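Local coordinates for trans-isoprenyl diphosphate synthase (Caulobacter crescentus, PDB 3OYR), which catalyses the chain-lengthening condensation of isopentenyl diphosphate with an allylic diphosphate, probably yielding octaprenyl diphosphate for the isoprenoid quinone side chain, at the interface of chains A and B. Sequence-based numbering; all coordinates share one arbitrary frame. Chains: chain A/B, Trans-isoprenyl diphosphate synthase.

Contact 1: the interface of chains A and B. Residues chain A 104, 167-168, 171-172; chain B 127-128, 131-132.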
ATOM      1  N   HIS A 104      -1.325  -3.034  -9.160  1.00 38.73           N
ATOM      2  CA  HIS A 104      -2.416  -3.567  -8.370  1.00 38.27           C
ATOM      3  C   HIS A 104      -3.707  -3.779  -9.155  1.00 46.54           C
ATOM      4  O   HIS A 104      -4.690  -4.254  -8.595  1.00 50.17           O
ATOM      5  CB  HIS A 104      -2.640  -2.688  -7.143  1.00 39.57           C
ATOM      6  CG  HIS A 104      -1.613  -2.886  -6.072  1.00 31.10           C
ATOM      7  ND1 HIS A 104      -1.704  -2.286  -4.838  1.00 30.33           N
ATOM      8  CD2 HIS A 104      -0.487  -3.637  -6.042  1.00 32.54           C
ATOM      9  CE1 HIS A 104      -0.679  -2.658  -4.090  1.00 26.13           C
ATOM     10  NE2 HIS A 104       0.080  -3.471  -4.800  1.00 35.29           N
ATOM     11  N   GLU A 167     -10.994   3.083  -7.568  1.00 30.78           N
ATOM     12  CA  GLU A 167     -10.748   1.728  -8.029  1.00 30.33           C
ATOM     13  C   GLU A 167     -11.620   0.665  -7.378  1.00 35.11           C
ATOM     14  O   GLU A 167     -12.024  -0.289  -8.053  1.00 33.42           O
ATOM     15  CB  GLU A 167      -9.276   1.385  -7.860  1.00 30.39           C
ATOM     16  CG  GLU A 167      -8.468   1.753  -9.079  1.00 49.30           C
ATOM     17  CD  GLU A 167      -7.004   1.868  -8.788  1.00 63.01           C
ATOM     18  OE1 GLU A 167      -6.212   1.928  -9.758  1.00 76.50           O
ATOM     19  OE2 GLU A 167      -6.645   1.901  -7.593  1.00 58.85           O
ATOM     20  N   VAL A 168     -11.902   0.821  -6.083  1.00 31.94           N
ATOM     21  CA  VAL A 168     -12.855  -0.049  -5.391  1.00 35.08           C
ATOM     22  C   VAL A 168     -14.272   0.129  -5.981  1.00 39.90           C
ATOM     23  O   VAL A 168     -14.956  -0.862  -6.266  1.00 43.56           O
ATOM     24  CB  VAL A 168     -12.828   0.164  -3.847  1.00 29.23           C
ATOM     25  CG1 VAL A 168     -13.888  -0.661  -3.162  1.00 36.13           C
ATOM     26  CG2 VAL A 168     -11.477  -0.233  -3.272  1.00 32.47           C
ATOM     27  N   LEU A 171     -14.771  -1.497  -9.391  1.00 50.74           N
ATOM     28  CA  LEU A 171     -14.856  -2.939  -9.329  1.00 52.26           C
ATOM     29  C   LEU A 171     -16.196  -3.436  -8.789  1.00 53.88           C
ATOM     30  O   LEU A 171     -16.705  -4.456  -9.266  1.00 52.09           O
ATOM     31  CB  LEU A 171     -13.682  -3.512  -8.549  1.00 51.97           C
ATOM     32  CG  LEU A 171     -13.173  -4.821  -9.147  1.00 60.11           C
ATOM     33  CD1 LEU A 171     -12.628  -4.615 -10.578  1.00 56.20           C
ATOM     34  CD2 LEU A 171     -12.129  -5.416  -8.233  1.00 61.99           C
ATOM     35  N   MET A 172     -16.791  -2.710  -7.835  1.00 55.19           N
ATOM     36  CA  MET A 172     -18.166  -3.024  -7.411  1.00 60.11           C
ATOM     37  C   MET A 172     -19.234  -2.567  -8.420  1.00 63.35           C
ATOM     38  O   MET A 172     -20.414  -2.867  -8.243  1.00 67.10           O
ATOM     39  CB  MET A 172     -18.488  -2.559  -5.972  1.00 61.21           C
ATOM     40  CG  MET A 172     -18.423  -1.058  -5.674  1.00 60.74           C
ATOM     41  SD  MET A 172     -18.692  -0.635  -3.911  1.00 53.59           S
ATOM     42  CE  MET A 172     -20.467  -0.415  -3.837  1.00 54.20           C
TER
ATOM     43  N   ALA B 127      -8.751  -8.994  -5.410  1.00 37.09           N
ATOM     44  CA  ALA B 127      -8.577  -7.636  -5.925  1.00 33.46           C
ATOM     45  C   ALA B 127      -9.039  -6.596  -4.912  1.00 36.84           C
ATOM     46  O   ALA B 127      -8.281  -5.659  -4.596  1.00 32.72           O
ATOM     47  CB  ALA B 127      -9.304  -7.462  -7.258  1.00 38.29           C
ATOM     48  N   GLN B 128     -10.247  -6.794  -4.375  1.00 30.76           N
ATOM     49  CA  GLN B 128     -10.807  -5.878  -3.386  1.00 36.72           C
ATOM     50  C   GLN B 128     -10.004  -5.824  -2.086  1.00 34.70           C
ATOM     51  O   GLN B 128      -9.821  -4.739  -1.534  1.00 40.25           O
ATOM     52  CB  GLN B 128     -12.303  -6.137  -3.111  1.00 41.87           C
ATOM     53  CG  GLN B 128     -13.277  -5.802  -4.282  1.00 38.95           C
ATOM     54  CD  GLN B 128     -13.407  -4.303  -4.624  1.00 49.06           C
ATOM     55  OE1 GLN B 128     -12.515  -3.502  -4.351  1.00 48.70           O
ATOM     56  NE2 GLN B 128     -14.532  -3.934  -5.242  1.00 45.13           N
ATOM     57  N   LEU B 131      -6.999  -3.683  -2.942  1.00 31.67           N
ATOM     58  CA  LEU B 131      -7.429  -2.276  -3.063  1.00 32.34           C
ATOM     59  C   LEU B 131      -7.815  -1.592  -1.745  1.00 29.40           C
ATOM     60  O   LEU B 131      -7.485  -0.410  -1.537  1.00 26.91           O
ATOM     61  CB  LEU B 131      -8.532  -2.125  -4.120  1.00 28.93           C
ATOM     62  CG  LEU B 131      -8.221  -2.527  -5.574  1.00 34.16           C
ATOM     63  CD1 LEU B 131      -9.462  -2.389  -6.456  1.00 34.24           C
ATOM     64  CD2 LEU B 131      -7.052  -1.738  -6.161  1.00 29.78           C
ATOM     65  N   VAL B 132      -8.489  -2.319  -0.859  1.00 28.03           N
ATOM     66  CA  VAL B 132      -8.825  -1.801   0.477  1.00 28.11           C
ATOM     67  C   VAL B 132      -7.562  -1.627   1.324  1.00 27.28           C
ATOM     68  O   VAL B 132      -7.416  -0.631   2.050  1.00 29.78           O
ATOM     69  CB  VAL B 132      -9.903  -2.652   1.194  1.00 32.38           C
ATOM     70  CG1 VAL B 132     -10.120  -2.176   2.648  1.00 28.39           C
ATOM     71  CG2 VAL B 132     -11.238  -2.573   0.414  1.00 30.33           C
TER

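Contact 2: the interface of chains A and B. Residues chain A 104, 107, 122, 130, 134; chain B 104, 108, 127, 130.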
ATOM      1  N   HIS A 104      -1.325  -3.034  -9.160  1.00 38.73           N
ATOM      2  CA  HIS A 104      -2.416  -3.567  -8.370  1.00 38.27           C
ATOM      3  C   HIS A 104      -3.707  -3.779  -9.155  1.00 46.54           C
ATOM      4  O   HIS A 104      -4.690  -4.254  -8.595  1.00 50.17           O
ATOM      5  CB  HIS A 104      -2.640  -2.688  -7.143  1.00 39.57           C
ATOM      6  CG  HIS A 104      -1.613  -2.886  -6.072  1.00 31.10           C
ATOM      7  ND1 HIS A 104      -1.704  -2.286  -4.838  1.00 30.33           N
ATOM      8  CD2 HIS A 104      -0.487  -3.637  -6.042  1.00 32.54           C
ATOM      9  CE1 HIS A 104      -0.679  -2.658  -4.090  1.00 26.13           C
ATOM     10  NE2 HIS A 104       0.080  -3.471  -4.800  1.00 35.29           N
ATOM     11  N   VAL A 107      -4.317  -7.898 -11.123  1.00 70.23           N
ATOM     12  CA  VAL A 107      -4.105  -8.895 -10.060  1.00 67.32           C
ATOM     13  C   VAL A 107      -5.052 -10.119 -10.066  1.00 69.33           C
ATOM     14  O   VAL A 107      -4.630 -11.229  -9.701  1.00 68.55           O
ATOM     15  CB  VAL A 107      -3.976  -8.164  -8.668  1.00 65.22           C
ATOM     16  CG1 VAL A 107      -4.741  -8.847  -7.530  1.00 61.80           C
ATOM     17  CG2 VAL A 107      -2.523  -7.945  -8.329  1.00 59.87           C
ATOM     18  N   LEU A 122      -4.424 -15.326  -6.572  1.00 82.11           N
ATOM     19  CA  LEU A 122      -3.736 -14.461  -7.527  1.00 77.28           C
ATOM     20  C   LEU A 122      -3.380 -15.226  -8.772  1.00 72.20           C
ATOM     21  O   LEU A 122      -3.016 -16.404  -8.694  1.00 69.92           O
ATOM     22  CB  LEU A 122      -2.431 -13.944  -6.930  1.00 76.48           C
ATOM     23  CG  LEU A 122      -2.526 -13.004  -5.744  1.00 78.06           C
ATOM     24  CD1 LEU A 122      -1.303 -13.165  -4.876  1.00 76.78           C
ATOM     25  CD2 LEU A 122      -2.679 -11.580  -6.224  1.00 75.90           C
ATOM     26  N   VAL A 130       1.603  -7.361  -6.437  1.00 35.60           N
ATOM     27  CA  VAL A 130       1.101  -6.783  -5.187  1.00 32.94           C
ATOM     28  C   VAL A 130       2.243  -6.116  -4.396  1.00 30.36           C
ATOM     29  O   VAL A 130       2.175  -4.938  -4.032  1.00 28.86           O
ATOM     30  CB  VAL A 130       0.379  -7.846  -4.331  1.00 39.36           C
ATOM     31  CG1 VAL A 130       0.007  -7.295  -2.926  1.00 28.46           C
ATOM     32  CG2 VAL A 130      -0.851  -8.373  -5.069  1.00 32.20           C
ATOM     33  N   ASP A 134       3.353  -2.290  -3.515  1.00 25.89           N
ATOM     34  CA  ASP A 134       3.559  -1.765  -2.149  1.00 28.41           C
ATOM     35  C   ASP A 134       4.897  -1.038  -1.939  1.00 25.04           C
ATOM     36  O   ASP A 134       4.956   0.032  -1.306  1.00 28.44           O
ATOM     37  CB  ASP A 134       3.420  -2.887  -1.122  1.00 29.39           C
ATOM     38  CG  ASP A 134       2.016  -3.412  -1.037  1.00 28.79           C
ATOM     39  OD1 ASP A 134       1.116  -2.806  -1.659  1.00 32.47           O
ATOM     40  OD2 ASP A 134       1.802  -4.426  -0.338  1.00 35.63           O
TER
ATOM     41  N   HIS B 104      -2.824  -7.760   2.325  1.00 32.77           N
ATOM     42  CA  HIS B 104      -1.938  -8.087   1.236  1.00 30.58           C
ATOM     43  C   HIS B 104      -1.218  -9.411   1.480  1.00 37.45           C
ATOM     44  O   HIS B 104      -1.141 -10.247   0.570  1.00 29.84           O
ATOM     45  CB  HIS B 104      -0.957  -6.934   0.999  1.00 29.84           C
ATOM     46  CG  HIS B 104      -1.591  -5.743   0.351  1.00 30.34           C
ATOM     47  ND1 HIS B 104      -0.867  -4.803  -0.344  1.00 25.59           N
ATOM     48  CD2 HIS B 104      -2.890  -5.358   0.264  1.00 25.36           C
ATOM     49  CE1 HIS B 104      -1.689  -3.896  -0.838  1.00 29.87           C
ATOM     50  NE2 HIS B 104      -2.920  -4.207  -0.480  1.00 25.67           N
ATOM     51  N   VAL B 108      -1.358 -12.961  -0.697  1.00 39.44           N
ATOM     52  CA  VAL B 108      -0.115 -13.493  -1.245  1.00 36.55           C
ATOM     53  C   VAL B 108       0.114 -14.940  -0.775  1.00 39.91           C
ATOM     54  O   VAL B 108       0.377 -15.839  -1.583  1.00 39.13           O
ATOM     55  CB  VAL B 108       1.062 -12.548  -0.885  1.00 30.45           C
ATOM     56  CG1 VAL B 108       2.420 -13.238  -1.050  1.00 35.46           C
ATOM     57  CG2 VAL B 108       0.988 -11.296  -1.751  1.00 29.74           C
ATOM     58  N   ALA B 127      -8.751  -8.994  -5.410  1.00 37.09           N
ATOM     59  CA  ALA B 127      -8.577  -7.636  -5.925  1.00 33.46           C
ATOM     60  C   ALA B 127      -9.039  -6.596  -4.912  1.00 36.84           C
ATOM     61  O   ALA B 127      -8.281  -5.659  -4.596  1.00 32.72           O
ATOM     62  CB  ALA B 127      -9.304  -7.462  -7.258  1.00 38.29           C
ATOM     63  N   VAL B 130      -6.720  -6.347  -1.887  1.00 29.94           N
ATOM     64  CA  VAL B 130      -5.569  -5.530  -2.274  1.00 33.12           C
ATOM     65  C   VAL B 130      -5.906  -4.045  -2.275  1.00 29.49           C
ATOM     66  O   VAL B 130      -5.210  -3.260  -1.633  1.00 30.05           O
ATOM     67  CB  VAL B 130      -4.982  -6.007  -3.618  1.00 31.28           C
ATOM     68  CG1 VAL B 130      -4.051  -4.962  -4.254  1.00 30.07           C
ATOM     69  CG2 VAL B 130      -4.249  -7.303  -3.379  1.00 33.41           C
TER

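Contact 1: the interface of chains A and B
B:Gln128 lies across the end of helix 150-172 of chain A, caught between A:Val168 and A:Leu171. Its chain leaves helix 126-147 of chain B at CB. CG is anti to the carbonyl carbon, and a sharp bend at the next torsion (chi2 -68°) turns the amide over towards the A helix. B:Gln128 CG comes to 4.1 Å from A:Leu171 CD2, the two side chains running antiparallel past each other. The amide carbon CD sits between that same methyl and A:Val168 CG1. At the tip the amide splits its duties. B:Gln128 OE1 faces the valine methyls, 3.4 Å from A:Val168 CG1, while B:Gln128 NE2 passes beside A:Leu171 CB and donates to the backbone carbonyl A:Val168 O at 3.3 Å. The bond is long but almost straight, 175° at the hydrogen, and it meets a lone pair in the carbonyl plane; the acceptor also lies in the plane of the glutamine amide, which favours one setting of that flat group.

Apolar packing flanks the amide. On one side A:Leu171 CD2 rests 3.6 Å from B:Ala127 CB. On the other, B:Leu131 CB packs against A:Val168 CG2 at 3.6 Å, and the leucine branches reach on to A:Glu167. B:Leu131 CD1 touches the main chain there, 3.7 Å from A:Glu167 O, whereas CD2 lies 3.9 Å from the carboxylate oxygen A:Glu167 OE2. This helix-against-helix seam joins the last turns of A helix 150-172 to the start of B helix 126-147, and probably helps hold the homodimer typical of this family together.

Contact 2: the interface of chains A and B
B:His104 and A:Asp134 meet tip to tip across the subunit boundary, and this polar pair comes first. B:His104 ND1 donates to the carboxylate oxygen A:Asp134 OD2 at 2.7 Å, 163° at the hydrogen, and A:Asp134 OD2 accepts on its syn lone pair. Carboxylate and imidazole are nearly coplanar, and the second oxygen, A:Asp134 OD1, stands 3.1 Å from the same B:His104 ND1. At another edge of the ring, B:His104 NE2 donates to the backbone carbonyl B:Val130 O at 2.7 Å. Gripped through both nitrogens, the imidazole can hardly rotate, and the neighbouring carboxylate would probably favour a protonated ring, although the charge is not seen. A:His104 is tethered likewise to its own subunit, from A:His104 NE2 to A:Val130 O at 2.7 Å.

Next come the ring contacts. The two imidazoles pack edge to face, planes 79° apart, with A:His104 CE1 3.6 Å from B:His104 CE1. B:Val130 CG1, anti to the backbone N (chi1 164°), lies over one face of the A:His104 ring, 3.6 Å from A:His104 ND1 and offset towards the rim. A:Val130 CG1 packs against the B:His104 ring.

Purely apolar contact is made where the two valines meet, A:Val130 CG2 lying 3.9 Å from B:Val130 CG2. An alanine at B:His104 would probably leave the A:Asp134 carboxylate without its cross-subunit donor, and open a gap beside A:His104 and A:Val130.

Because His104 directly precedes the first aspartate-rich motif (DDxxD), whose Asp105 and Asp109 bind calcium, this patch probably steadies the metal-binding segment as well as joining the subunits.

Contact 1 and contact 2 are neighbouring patches of one two-fold interface, the centres of their C-alpha atoms about 10 Å apart. Helix 126-147 of chain B serves both: B:Gln128 and B:Leu131 turn towards contact 1, B:Val130 towards contact 2, and B:Ala127 borders each. A:His104 is shared too, offering its main-chain carbonyl side to contact 1 and its ring to contact 2. Contact 2 holds both copies of His104 and Val130, so it lies close to the two-fold axis, while contact 1 recurs with the chains exchanged. The B helix probably ties both patches together, and A:His104, just after helix 87-103, links them to the metal-binding segment.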